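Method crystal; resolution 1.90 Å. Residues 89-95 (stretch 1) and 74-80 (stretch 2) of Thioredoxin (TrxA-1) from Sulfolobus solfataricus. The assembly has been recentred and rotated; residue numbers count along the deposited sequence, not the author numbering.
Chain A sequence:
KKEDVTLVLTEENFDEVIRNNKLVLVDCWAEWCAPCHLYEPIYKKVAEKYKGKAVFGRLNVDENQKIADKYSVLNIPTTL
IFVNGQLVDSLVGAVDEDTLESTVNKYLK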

# COMPACT_ATOMS: atom_id res chain seq x y z
N ASP A 89 -9.37 1.27 -5.33
CA ASP A 89 -9.83 1.55 -3.97
C ASP A 89 -8.76 2.30 -3.22
O ASP A 89 -7.60 2.36 -3.64
CB ASP A 89 -10.16 0.26 -3.20
CG ASP A 89 -11.23 0.46 -2.12
OD1 ASP A 89 -11.46 1.61 -1.66
OD2 ASP A 89 -11.84 -0.55 -1.72
N SER A 90 -9.16 2.90 -2.10
CA SER A 90 -8.26 3.63 -1.22
C SER A 90 -8.88 3.39 0.15
O SER A 90 -10.00 3.84 0.41
CB SER A 90 -8.26 5.12 -1.55
OG SER A 90 -7.41 5.84 -0.66
N LEU A 91 -8.16 2.67 1.01
CA LEU A 91 -8.65 2.35 2.35
C LEU A 91 -7.97 3.22 3.40
O LEU A 91 -6.75 3.17 3.57
CB LEU A 91 -8.36 0.88 2.65
CG LEU A 91 -8.82 -0.08 1.54
CD1 LEU A 91 -8.33 -1.48 1.82
CD2 LEU A 91 -10.34 -0.05 1.46
N VAL A 92 -8.77 4.02 4.10
CA VAL A 92 -8.27 4.94 5.11
C VAL A 92 -8.30 4.34 6.51
O VAL A 92 -9.33 3.82 6.94
CB VAL A 92 -9.08 6.27 5.09
CG1 VAL A 92 -8.53 7.23 6.15
CG2 VAL A 92 -9.00 6.90 3.70
N GLY A 93 -7.18 4.42 7.23
CA GLY A 93 -7.10 3.87 8.57
C GLY A 93 -6.50 2.48 8.52
O GLY A 93 -6.42 1.89 7.45
N ALA A 94 -6.07 1.96 9.67
CA ALA A 94 -5.49 0.62 9.70
C ALA A 94 -6.54 -0.40 9.22
O ALA A 94 -7.60 -0.53 9.83
CB ALA A 94 -5.03 0.29 11.12
N VAL A 95 -6.25 -1.12 8.14
CA VAL A 95 -7.22 -2.09 7.63
C VAL A 95 -7.20 -3.41 8.41
O VAL A 95 -6.13 -3.98 8.65
CB VAL A 95 -7.00 -2.40 6.13
CG1 VAL A 95 -5.73 -3.18 5.94
CG2 VAL A 95 -8.15 -3.20 5.58
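Stretch 2, residues 74-80: LNIPTTL

Stretch 2 lies beside stretch 1 as an antiparallel β partner: the axes of strands 78-80 and 89-92 approach to 4.5 Å, and their N-to-C directions differ by 167°. The φ/ψ pairs of Thr78 (-138°/135°), Thr79 (-116°/107°) and Leu80 (-79°/144°) are extended. Before them, Leu74 to Pro77 form a loop with a cis peptide bond preceding Pro77.

The register follows from CA-CA distances: Ser90 faces Leu80 (4.3 Å), Leu91 faces Thr79 (4.9 Å) and Val92 faces Thr78 (4.4 Å). The wider central spacing belongs to the hydrogen-bonded pair, flanked by two non-hydrogen-bonded ones. Thr79 N donates to Leu91 O (2.7 Å, 162° at the hydrogen), and Leu91 N donates to Thr79 O (2.8 Å, 174°). Beyond the strand pairing, Gly93 N reaches Pro77 O at 2.7 Å and 164°, carrying the ladder into the loop. Gly93 adopts φ/ψ of 96°/165°, where a CB would jam against the preceding carbonyl oxygen. Weaker CA-H...O contacts join Thr78 CA to Leu91 O (3.2 Å) and Ser90 CA to Thr79 O (3.5 Å).

Side chains alternate between the sheet faces. On the face bearing Ser90, Val92, Thr78 and Leu80, Ser90 OG lies 3.3 Å from Thr78 CG2 and 3.5 Å from Leu80 CD2, while Val92 CG1 packs 4.0 Å from Asn75 CB. Thr78 OG1 donates to Asn75 O (2.6 Å), tying the loop to the strand's start. On the other face, Leu91 CB and Thr79 CB are 4.3 Å apart. Past the strand end, Pro77 CG sits 3.6 Å from Ala94 N.

One water adds a bridge, accepting from Thr79 OG1 (2.7 Å) and donating to Leu91 O (2.9 Å) and Gly93 O (2.7 Å). Altogether the stretches bury 426 Å², both sides summed.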

# COMPACT_ATOMS: atom_id res chain seq x y z
N LEU A 74 -5.01 12.51 2.62
CA LEU A 74 -5.09 13.52 3.67
C LEU A 74 -4.92 12.94 5.07
O LEU A 74 -4.52 13.65 6.00
CB LEU A 74 -6.43 14.26 3.59
CG LEU A 74 -6.68 15.02 2.29
CD1 LEU A 74 -8.04 15.70 2.36
CD2 LEU A 74 -5.58 16.05 2.06
N ASN A 75 -5.23 11.66 5.21
CA ASN A 75 -5.10 10.97 6.50
C ASN A 75 -4.30 9.69 6.31
O ASN A 75 -4.33 9.07 5.25
CB ASN A 75 -6.49 10.61 7.05
CG ASN A 75 -7.28 11.82 7.50
OD1 ASN A 75 -7.12 12.29 8.64
ND2 ASN A 75 -8.11 12.35 6.62
N ILE A 76 -3.55 9.31 7.33
CA ILE A 76 -2.79 8.07 7.26
C ILE A 76 -3.05 7.28 8.53
O ILE A 76 -3.35 7.86 9.58
CB ILE A 76 -1.25 8.31 7.08
CG1 ILE A 76 -0.72 9.24 8.18
CG2 ILE A 76 -0.97 8.90 5.68
CD1 ILE A 76 0.79 9.31 8.20
N PRO A 77 -2.92 5.95 8.46
CA PRO A 77 -2.53 5.31 7.20
C PRO A 77 -3.63 5.26 6.16
O PRO A 77 -4.81 5.36 6.47
CB PRO A 77 -2.10 3.92 7.65
CG PRO A 77 -2.96 3.65 8.86
CD PRO A 77 -2.96 4.99 9.58
N THR A 78 -3.21 5.14 4.90
CA THR A 78 -4.12 4.99 3.77
C THR A 78 -3.50 3.92 2.89
O THR A 78 -2.29 3.95 2.64
CB THR A 78 -4.26 6.27 2.92
OG1 THR A 78 -5.05 7.23 3.63
CG2 THR A 78 -4.94 5.93 1.60
N THR A 79 -4.31 2.98 2.43
CA THR A 79 -3.80 1.93 1.57
C THR A 79 -4.46 2.05 0.20
O THR A 79 -5.65 1.75 0.04
CB THR A 79 -4.10 0.54 2.16
OG1 THR A 79 -3.54 0.44 3.48
CG2 THR A 79 -3.48 -0.54 1.31
N LEU A 80 -3.69 2.50 -0.78
CA LEU A 80 -4.17 2.64 -2.15
C LEU A 80 -4.13 1.25 -2.76
O LEU A 80 -3.22 0.47 -2.46
CB LEU A 80 -3.25 3.54 -2.96
CG LEU A 80 -2.97 4.93 -2.37
CD1 LEU A 80 -1.92 5.65 -3.23
CD2 LEU A 80 -4.28 5.71 -2.30
O HOH W 1 -4.73 2.03 5.38